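Local coordinates for enterocine A immunity protein (Enterococcus faecium, PDB 2BL8) that confers immunity to the pediocin-like bacteriocin enterocin A, presumably protecting the cells that make it, at residues N4-I16 with F69-I83. Residues are numbered along the deposited sequence; the frame is centred on the assembly and turned at random.
Sequences NAKQIVHELYNDI and FTEYQEELIRNLSEI
Asp15 and Gln73 supply the one hydrogen bond across a largely apolar seam between helices 5-16 and 71-83. Gln73 NE2 donates to Asp15 OD2 over 2.9 Å, a moderately bent bond that reaches the oxygen on its anti side, with carboxylate and amide nearly perpendicular. Asp15 OD1 lies at the edge of the Tyr72 ring, 3.8 Å from Tyr72 CE2, while Ile16 CG1 packs beside the Gln73 amide.

Farther along, Leu12 sends CD1 across Gln73 CB and CD2 against Ile77 CG1 (3.9 Å), and Leu76 CD1 comes up against Leu12 CA. Ile8 CG2 rests 3.4 Å from Leu76 O and also meets Leu80 CB. Leu80 CG is trans to the backbone N (chi1 -173°), on the carbonyl side, and this takes CD1 to Ala5 and CD2 to Val9 CG2; Ile83 CD1 closes the far end 3.4 Å from Asn4 N.

In a second shell, Gln73 is fixed by a capping box: its backbone N donates to Thr70 OG1, and Gln73 OE1 receives Thr70 N from above the carbonyl plane. One side chain thus serves both helix start and helix pair.

The axes run antiparallel at 160° and 9.6 Å, as adjacent members of an antiparallel four-helix bundle. Helix 25-38 meets Ala5 and Ile16; helix 48-64 packs on Phe69, Ile77 and Leu80.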
ATOM      1  N   ASN A   4      11.085  -2.966  -5.527  1.00 31.86           N
ATOM      2  CA  ASN A   4      10.639  -4.360  -5.218  1.00 27.29           C
ATOM      3  C   ASN A   4       9.442  -4.342  -4.267  1.00 25.67           C
ATOM      4  O   ASN A   4       9.533  -3.819  -3.155  1.00 23.06           O
ATOM      5  CB  ASN A   4      11.799  -5.147  -4.603  1.00 32.23           C
ATOM      6  CG  ASN A   4      11.400  -6.548  -4.182  1.00 33.77           C
ATOM      7  OD1 ASN A   4      10.652  -6.728  -3.225  1.00 32.87           O
ATOM      8  ND2 ASN A   4      11.896  -7.550  -4.903  1.00 36.10           N
ATOM      9  N   ALA A   5       8.325  -4.917  -4.711  1.00 24.14           N
ATOM     10  CA  ALA A   5       7.095  -4.953  -3.918  1.00 22.83           C
ATOM     11  C   ALA A   5       7.261  -5.580  -2.535  1.00 22.16           C
ATOM     12  O   ALA A   5       6.843  -4.995  -1.532  1.00 21.57           O
ATOM     13  CB  ALA A   5       5.998  -5.680  -4.689  1.00 22.91           C
ATOM     14  N   LYS A   6       7.857  -6.768  -2.474  1.00 20.54           N
ATOM     15  CA  LYS A   6       8.056  -7.428  -1.184  1.00 20.89           C
ATOM     16  C   LYS A   6       8.811  -6.519  -0.224  1.00 18.25           C
ATOM     17  O   LYS A   6       8.491  -6.446   0.964  1.00 18.22           O
ATOM     18  CB  LYS A   6       8.862  -8.720  -1.334  1.00 22.86           C
ATOM     19  CG  LYS A   6       8.203  -9.830  -2.118  1.00 27.83           C
ATOM     20  CD  LYS A   6       9.135 -11.032  -2.149  1.00 30.78           C
ATOM     21  CE  LYS A   6       8.671 -12.091  -3.127  1.00 34.84           C
ATOM     22  NZ  LYS A   6       9.630 -13.235  -3.192  1.00 36.82           N
ATOM     23  N   GLN A   7       9.825  -5.838  -0.741  1.00 18.97           N
ATOM     24  CA  GLN A   7      10.640  -4.952   0.073  1.00 19.42           C
ATOM     25  C   GLN A   7       9.830  -3.803   0.655  1.00 17.31           C
ATOM     26  O   GLN A   7       9.932  -3.503   1.843  1.00 16.82           O
ATOM     27  CB  GLN A   7      11.803  -4.395  -0.752  1.00 21.29           C
ATOM     28  CG  GLN A   7      12.858  -3.676   0.072  1.00 26.33           C
ATOM     29  CD  GLN A   7      14.008  -3.170  -0.778  1.00 29.45           C
ATOM     30  OE1 GLN A   7      14.491  -3.873  -1.667  1.00 32.68           O
ATOM     31  NE2 GLN A   7      14.460  -1.952  -0.503  1.00 32.33           N
ATOM     32  N   ILE A   8       9.025  -3.163  -0.185  1.00 17.46           N
ATOM     33  CA  ILE A   8       8.215  -2.046   0.281  1.00 16.56           C
ATOM     34  C   ILE A   8       7.182  -2.491   1.313  1.00 16.31           C
ATOM     35  O   ILE A   8       6.999  -1.832   2.333  1.00 17.18           O
ATOM     36  CB  ILE A   8       7.504  -1.350  -0.889  1.00 17.52           C
ATOM     37  CG1 ILE A   8       8.538  -0.840  -1.902  1.00 17.24           C
ATOM     38  CG2 ILE A   8       6.658  -0.202  -0.364  1.00 18.74           C
ATOM     39  CD1 ILE A   8       9.530   0.144  -1.339  1.00 19.27           C
ATOM     40  N   VAL A   9       6.521  -3.616   1.058  1.00 16.61           N
ATOM     41  CA  VAL A   9       5.523  -4.132   1.990  1.00 16.34           C
ATOM     42  C   VAL A   9       6.191  -4.472   3.315  1.00 16.24           C
ATOM     43  O   VAL A   9       5.673  -4.142   4.383  1.00 16.42           O
ATOM     44  CB  VAL A   9       4.833  -5.398   1.436  1.00 16.73           C
ATOM     45  CG1 VAL A   9       3.991  -6.056   2.518  1.00 18.47           C
ATOM     46  CG2 VAL A   9       3.958  -5.030   0.252  1.00 17.47           C
ATOM     47  N   HIS A  10       7.340  -5.137   3.236  1.00 16.79           N
ATOM     48  CA  HIS A  10       8.088  -5.521   4.428  1.00 18.47           C
ATOM     49  C   HIS A  10       8.485  -4.269   5.207  1.00 18.29           C
ATOM     50  O   HIS A  10       8.341  -4.219   6.427  1.00 18.52           O
ATOM     51  CB  HIS A  10       9.337  -6.315   4.026  1.00 19.24           C
ATOM     52  CG  HIS A  10       9.985  -7.046   5.162  1.00 20.59           C
ATOM     53  ND1 HIS A  10      10.941  -8.022   4.965  1.00 22.80           N
ATOM     54  CD2 HIS A  10       9.818  -6.950   6.502  1.00 23.34           C
ATOM     55  CE1 HIS A  10      11.330  -8.497   6.134  1.00 23.55           C
ATOM     56  NE2 HIS A  10      10.663  -7.863   7.085  1.00 25.31           N
ATOM     57  N   GLU A  11       8.968  -3.254   4.499  1.00 17.18           N
ATOM     58  CA  GLU A  11       9.379  -2.014   5.149  1.00 18.00           C
ATOM     59  C   GLU A  11       8.208  -1.262   5.777  1.00 18.03           C
ATOM     60  O   GLU A  11       8.333  -0.712   6.871  1.00 17.93           O
ATOM     61  CB  GLU A  11      10.110  -1.113   4.151  1.00 18.14           C
ATOM     62  CG  GLU A  11      11.408  -1.718   3.629  1.00 21.45           C
ATOM     63  CD  GLU A  11      12.084  -0.865   2.571  1.00 23.35           C
ATOM     64  OE1 GLU A  11      11.373  -0.164   1.819  1.00 25.41           O
ATOM     65  OE2 GLU A  11      13.328  -0.907   2.478  1.00 24.00           O
ATOM     66  N   LEU A  12       7.071  -1.246   5.092  1.00 17.95           N
ATOM     67  CA  LEU A  12       5.895  -0.555   5.611  1.00 16.84           C
ATOM     68  C   LEU A  12       5.396  -1.291   6.856  1.00 17.89           C
ATOM     69  O   LEU A  12       5.038  -0.667   7.858  1.00 18.84           O
ATOM     70  CB  LEU A  12       4.797  -0.499   4.541  1.00 17.40           C
ATOM     71  CG  LEU A  12       3.521   0.289   4.855  1.00 16.32           C
ATOM     72  CD1 LEU A  12       3.867   1.741   5.166  1.00 16.75           C
ATOM     73  CD2 LEU A  12       2.576   0.215   3.662  1.00 17.44           C
ATOM     74  N   TYR A  13       5.397  -2.619   6.796  1.00 17.87           N
ATOM     75  CA  TYR A  13       4.948  -3.436   7.920  1.00 17.94           C
ATOM     76  C   TYR A  13       5.811  -3.163   9.147  1.00 18.03           C
ATOM     77  O   TYR A  13       5.299  -2.884  10.231  1.00 19.07           O
ATOM     78  CB  TYR A  13       5.040  -4.925   7.575  1.00 18.21           C
ATOM     79  CG  TYR A  13       4.566  -5.830   8.695  1.00 19.41           C
ATOM     80  CD1 TYR A  13       3.292  -6.392   8.671  1.00 19.60           C
ATOM     81  CD2 TYR A  13       5.375  -6.080   9.805  1.00 22.41           C
ATOM     82  CE1 TYR A  13       2.830  -7.183   9.723  1.00 22.27           C
ATOM     83  CE2 TYR A  13       4.922  -6.864  10.863  1.00 21.93           C
ATOM     84  CZ  TYR A  13       3.647  -7.412  10.814  1.00 21.54           C
ATOM     85  OH  TYR A  13       3.191  -8.187  11.858  1.00 26.44           O
ATOM     86  N   ASN A  14       7.125  -3.258   8.968  1.00 18.79           N
ATOM     87  CA  ASN A  14       8.063  -3.043  10.063  1.00 20.70           C
ATOM     88  C   ASN A  14       7.992  -1.647  10.654  1.00 20.62           C
ATOM     89  O   ASN A  14       8.068  -1.482  11.870  1.00 21.34           O
ATOM     90  CB  ASN A  14       9.492  -3.337   9.597  1.00 21.92           C
ATOM     91  CG  ASN A  14       9.795  -4.821   9.562  1.00 23.92           C
ATOM     92  OD1 ASN A  14       8.888  -5.654   9.612  1.00 25.79           O
ATOM     93  ND2 ASN A  14      11.074  -5.163   9.470  1.00 26.68           N
ATOM     94  N   ASP A  15       7.839  -0.638   9.804  1.00 19.87           N
ATOM     95  CA  ASP A  15       7.773   0.733  10.300  1.00 18.76           C
ATOM     96  C   ASP A  15       6.538   0.949  11.171  1.00 19.05           C
ATOM     97  O   ASP A  15       6.605   1.605  12.210  1.00 21.61           O
ATOM     98  CB  ASP A  15       7.752   1.729   9.140  1.00 19.16           C
ATOM     99  CG  ASP A  15       8.058   3.140   9.594  1.00 20.34           C
ATOM    100  OD1 ASP A  15       9.227   3.400   9.944  1.00 22.23           O
ATOM    101  OD2 ASP A  15       7.135   3.980   9.618  1.00 18.56           O
ATOM    102  N   ILE A  16       5.412   0.396  10.739  1.00 18.84           N
ATOM    103  CA  ILE A  16       4.161   0.529  11.477  1.00 18.08           C
ATOM    104  C   ILE A  16       4.166  -0.333  12.737  1.00 20.14           C
ATOM    105  O   ILE A  16       3.723   0.105  13.805  1.00 20.37           O
ATOM    106  CB  ILE A  16       2.950   0.117  10.596  1.00 18.82           C
ATOM    107  CG1 ILE A  16       2.731   1.157   9.494  1.00 18.72           C
ATOM    108  CG2 ILE A  16       1.692  -0.014  11.455  1.00 17.39           C
ATOM    109  CD1 ILE A  16       1.662   0.767   8.481  1.00 19.60           C
ATOM    110  N   PHE A  69      -1.024   8.295   8.380  1.00 21.88           N
ATOM    111  CA  PHE A  69       0.274   7.684   8.125  1.00 19.48           C
ATOM    112  C   PHE A  69       1.325   8.783   8.219  1.00 18.69           C
ATOM    113  O   PHE A  69       1.029   9.953   7.981  1.00 19.04           O
ATOM    114  CB  PHE A  69       0.323   7.091   6.716  1.00 18.06           C
ATOM    115  CG  PHE A  69      -0.588   5.918   6.515  1.00 18.93           C
ATOM    116  CD1 PHE A  69      -0.373   4.732   7.202  1.00 19.78           C
ATOM    117  CD2 PHE A  69      -1.658   5.996   5.628  1.00 19.02           C
ATOM    118  CE1 PHE A  69      -1.206   3.634   7.010  1.00 20.75           C
ATOM    119  CE2 PHE A  69      -2.499   4.906   5.427  1.00 20.05           C
ATOM    120  CZ  PHE A  69      -2.274   3.723   6.118  1.00 20.67           C
ATOM    121  N   THR A  70       2.552   8.415   8.568  1.00 18.62           N
ATOM    122  CA  THR A  70       3.615   9.409   8.647  1.00 18.51           C
ATOM    123  C   THR A  70       4.001   9.761   7.216  1.00 18.32           C
ATOM    124  O   THR A  70       3.660   9.035   6.281  1.00 16.66           O
ATOM    125  CB  THR A  70       4.860   8.861   9.378  1.00 18.95           C
ATOM    126  OG1 THR A  70       5.402   7.752   8.649  1.00 17.92           O
ATOM    127  CG2 THR A  70       4.491   8.404  10.780  1.00 19.31           C
ATOM    128  N   GLU A  71       4.705  10.875   7.044  1.00 17.89           N
ATOM    129  CA  GLU A  71       5.132  11.304   5.715  1.00 19.24           C
ATOM    130  C   GLU A  71       5.911  10.184   5.020  1.00 16.95           C
ATOM    131  O   GLU A  71       5.724   9.926   3.830  1.00 15.21           O
ATOM    132  CB  GLU A  71       6.013  12.550   5.832  1.00 20.46           C
ATOM    133  CG  GLU A  71       6.419  13.174   4.510  1.00 29.22           C
ATOM    134  CD  GLU A  71       5.713  14.490   4.247  1.00 32.18           C
ATOM    135  OE1 GLU A  71       5.747  15.364   5.138  1.00 34.51           O
ATOM    136  OE2 GLU A  71       5.133  14.653   3.151  1.00 35.73           O
ATOM    137  N   TYR A  72       6.778   9.517   5.773  1.00 15.44           N
ATOM    138  CA  TYR A  72       7.584   8.427   5.236  1.00 14.82           C
ATOM    139  C   TYR A  72       6.720   7.233   4.823  1.00 15.06           C
ATOM    140  O   TYR A  72       6.935   6.642   3.764  1.00 13.71           O
ATOM    141  CB  TYR A  72       8.625   8.000   6.275  1.00 15.07           C
ATOM    142  CG  TYR A  72       9.398   6.752   5.914  1.00 15.23           C
ATOM    143  CD1 TYR A  72      10.097   6.660   4.708  1.00 17.30           C
ATOM    144  CD2 TYR A  72       9.428   5.659   6.778  1.00 17.75           C
ATOM    145  CE1 TYR A  72      10.802   5.505   4.373  1.00 17.60           C
ATOM    146  CE2 TYR A  72      10.131   4.505   6.453  1.00 18.69           C
ATOM    147  CZ  TYR A  72      10.812   4.433   5.255  1.00 18.62           C
ATOM    148  OH  TYR A  72      11.496   3.284   4.938  1.00 22.54           O
ATOM    149  N   GLN A  73       5.749   6.879   5.660  1.00 14.44           N
ATOM    150  CA  GLN A  73       4.854   5.767   5.348  1.00 14.52           C
ATOM    151  C   GLN A  73       4.051   6.082   4.083  1.00 14.81           C
ATOM    152  O   GLN A  73       3.825   5.201   3.253  1.00 14.64           O
ATOM    153  CB  GLN A  73       3.918   5.491   6.530  1.00 15.94           C
ATOM    154  CG  GLN A  73       4.642   4.905   7.738  1.00 15.69           C
ATOM    155  CD  GLN A  73       3.778   4.846   8.983  1.00 15.86           C
ATOM    156  OE1 GLN A  73       2.696   5.427   9.032  1.00 17.05           O
ATOM    157  NE2 GLN A  73       4.263   4.149  10.005  1.00 19.11           N
ATOM    158  N   GLU A  74       3.636   7.341   3.934  1.00 15.00           N
ATOM    159  CA  GLU A  74       2.882   7.780   2.760  1.00 15.43           C
ATOM    160  C   GLU A  74       3.739   7.619   1.519  1.00 15.17           C
ATOM    161  O   GLU A  74       3.246   7.247   0.448  1.00 16.30           O
ATOM    162  CB  GLU A  74       2.466   9.247   2.901  1.00 15.76           C
ATOM    163  CG  GLU A  74       1.360   9.491   3.907  1.00 19.71           C
ATOM    164  CD  GLU A  74       1.116  10.970   4.170  1.00 24.15           C
ATOM    165  OE1 GLU A  74       1.745  11.818   3.500  1.00 24.35           O
ATOM    166  OE2 GLU A  74       0.290  11.281   5.052  1.00 25.39           O
ATOM    167  N   GLU A  75       5.026   7.909   1.671  1.00 14.71           N
ATOM    168  CA  GLU A  75       5.980   7.786   0.583  1.00 14.46           C
ATOM    169  C   GLU A  75       6.163   6.322   0.190  1.00 13.19           C
ATOM    170  O   GLU A  75       6.268   6.001  -0.996  1.00 13.68           O
ATOM    171  CB  GLU A  75       7.305   8.438   0.993  1.00 13.31           C
ATOM    172  CG  GLU A  75       7.192   9.964   0.993  1.00 14.57           C
ATOM    173  CD  GLU A  75       8.160  10.656   1.927  1.00 16.66           C
ATOM    174  OE1 GLU A  75       9.132  10.020   2.385  1.00 16.76           O
ATOM    175  OE2 GLU A  75       7.944  11.859   2.196  1.00 17.98           O
ATOM    176  N   LEU A  76       6.187   5.430   1.175  1.00 12.81           N
ATOM    177  CA  LEU A  76       6.311   4.010   0.876  1.00 11.23           C
ATOM    178  C   LEU A  76       5.063   3.540   0.126  1.00 12.65           C
ATOM    179  O   LEU A  76       5.162   2.784  -0.837  1.00 12.77           O
ATOM    180  CB  LEU A  76       6.477   3.193   2.157  1.00 12.26           C
ATOM    181  CG  LEU A  76       7.815   3.368   2.878  1.00 12.59           C
ATOM    182  CD1 LEU A  76       7.793   2.575   4.181  1.00 13.68           C
ATOM    183  CD2 LEU A  76       8.951   2.908   1.972  1.00 15.99           C
ATOM    184  N   ILE A  77       3.888   3.989   0.557  1.00 12.31           N
ATOM    185  CA  ILE A  77       2.659   3.574  -0.117  1.00 13.48           C
ATOM    186  C   ILE A  77       2.675   4.068  -1.563  1.00 13.51           C
ATOM    187  O   ILE A  77       2.250   3.360  -2.474  1.00 13.50           O
ATOM    188  CB  ILE A  77       1.405   4.095   0.625  1.00 13.46           C
ATOM    189  CG1 ILE A  77       1.348   3.481   2.031  1.00 14.10           C
ATOM    190  CG2 ILE A  77       0.147   3.701  -0.141  1.00 14.35           C
ATOM    191  CD1 ILE A  77       0.265   4.074   2.924  1.00 15.03           C
ATOM    192  N   ARG A  78       3.183   5.278  -1.770  1.00 14.33           N
ATOM    193  CA  ARG A  78       3.276   5.852  -3.114  1.00 16.48           C
ATOM    194  C   ARG A  78       4.186   4.998  -3.994  1.00 15.34           C
ATOM    195  O   ARG A  78       3.856   4.697  -5.144  1.00 14.17           O
ATOM    196  CB  ARG A  78       3.839   7.274  -3.032  1.00 17.55           C
ATOM    197  CG  ARG A  78       4.062   7.953  -4.371  1.00 23.40           C
ATOM    198  CD  ARG A  78       4.716   9.315  -4.179  1.00 27.53           C
ATOM    199  NE  ARG A  78       6.093   9.194  -3.707  1.00 32.84           N
ATOM    200  CZ  ARG A  78       6.793  10.190  -3.170  1.00 34.44           C
ATOM    201  NH1 ARG A  78       6.244  11.390  -3.027  1.00 35.82           N
ATOM    202  NH2 ARG A  78       8.044   9.990  -2.777  1.00 34.70           N
ATOM    203  N   ASN A  79       5.335   4.608  -3.449  1.00 16.37           N
ATOM    204  CA  ASN A  79       6.287   3.795  -4.188  1.00 16.63           C
ATOM    205  C   ASN A  79       5.709   2.422  -4.521  1.00 16.30           C
ATOM    206  O   ASN A  79       5.956   1.890  -5.607  1.00 15.96           O
ATOM    207  CB  ASN A  79       7.591   3.663  -3.392  1.00 19.90           C
ATOM    208  CG  ASN A  79       8.346   4.979  -3.294  1.00 24.31           C
ATOM    209  OD1 ASN A  79       9.368   5.076  -2.615  1.00 28.42           O
ATOM    210  ND2 ASN A  79       7.846   6.001  -3.985  1.00 27.02           N
ATOM    211  N   LEU A  80       4.926   1.857  -3.605  1.00 15.05           N
ATOM    212  CA  LEU A  80       4.317   0.552  -3.846  1.00 16.55           C
ATOM    213  C   LEU A  80       3.383   0.620  -5.055  1.00 16.04           C
ATOM    214  O   LEU A  80       3.417  -0.241  -5.933  1.00 14.47           O
ATOM    215  CB  LEU A  80       3.549   0.076  -2.608  1.00 18.00           C
ATOM    216  CG  LEU A  80       3.005  -1.355  -2.688  1.00 19.66           C
ATOM    217  CD1 LEU A  80       4.148  -2.339  -2.887  1.00 21.98           C
ATOM    218  CD2 LEU A  80       2.236  -1.681  -1.418  1.00 24.23           C
ATOM    219  N   SER A  81       2.553   1.654  -5.113  1.00 15.89           N
ATOM    220  CA  SER A  81       1.651   1.788  -6.239  1.00 15.93           C
ATOM    221  C   SER A  81       2.432   1.995  -7.536  1.00 15.84           C
ATOM    222  O   SER A  81       2.029   1.506  -8.595  1.00 15.98           O
ATOM    223  CB  SER A  81       0.700   2.959  -6.030  1.00 18.00           C
ATOM    224  OG  SER A  81      -0.225   3.014  -7.094  1.00 18.91           O
ATOM    225  N   GLU A  82       3.543   2.724  -7.460  1.00 14.13           N
ATOM    226  CA  GLU A  82       4.354   2.967  -8.654  1.00 15.93           C
ATOM    227  C   GLU A  82       4.849   1.643  -9.228  1.00 15.39           C
ATOM    228  O   GLU A  82       4.907   1.465 -10.450  1.00 15.41           O
ATOM    229  CB  GLU A  82       5.539   3.876  -8.321  1.00 18.31           C
ATOM    230  CG  GLU A  82       5.126   5.267  -7.869  1.00 27.28           C
ATOM    231  CD  GLU A  82       6.310   6.174  -7.592  1.00 30.67           C
ATOM    232  OE1 GLU A  82       7.203   5.771  -6.819  1.00 35.33           O
ATOM    233  OE2 GLU A  82       6.344   7.293  -8.144  1.00 35.54           O
ATOM    234  N   ILE A  83       5.201   0.712  -8.347  1.00 14.06           N
ATOM    235  CA  ILE A  83       5.660  -0.602  -8.786  1.00 15.93           C
ATOM    236  C   ILE A  83       4.517  -1.331  -9.477  1.00 16.78           C
ATOM    237  O   ILE A  83       4.714  -1.981 -10.503  1.00 17.69           O
ATOM    238  CB  ILE A  83       6.149  -1.446  -7.590  1.00 17.30           C
ATOM    239  CG1 ILE A  83       7.442  -0.846  -7.038  1.00 17.47           C
ATOM    240  CG2 ILE A  83       6.353  -2.900  -8.018  1.00 18.95           C
ATOM    241  CD1 ILE A  83       7.979  -1.563  -5.817  1.00 21.87           C
TER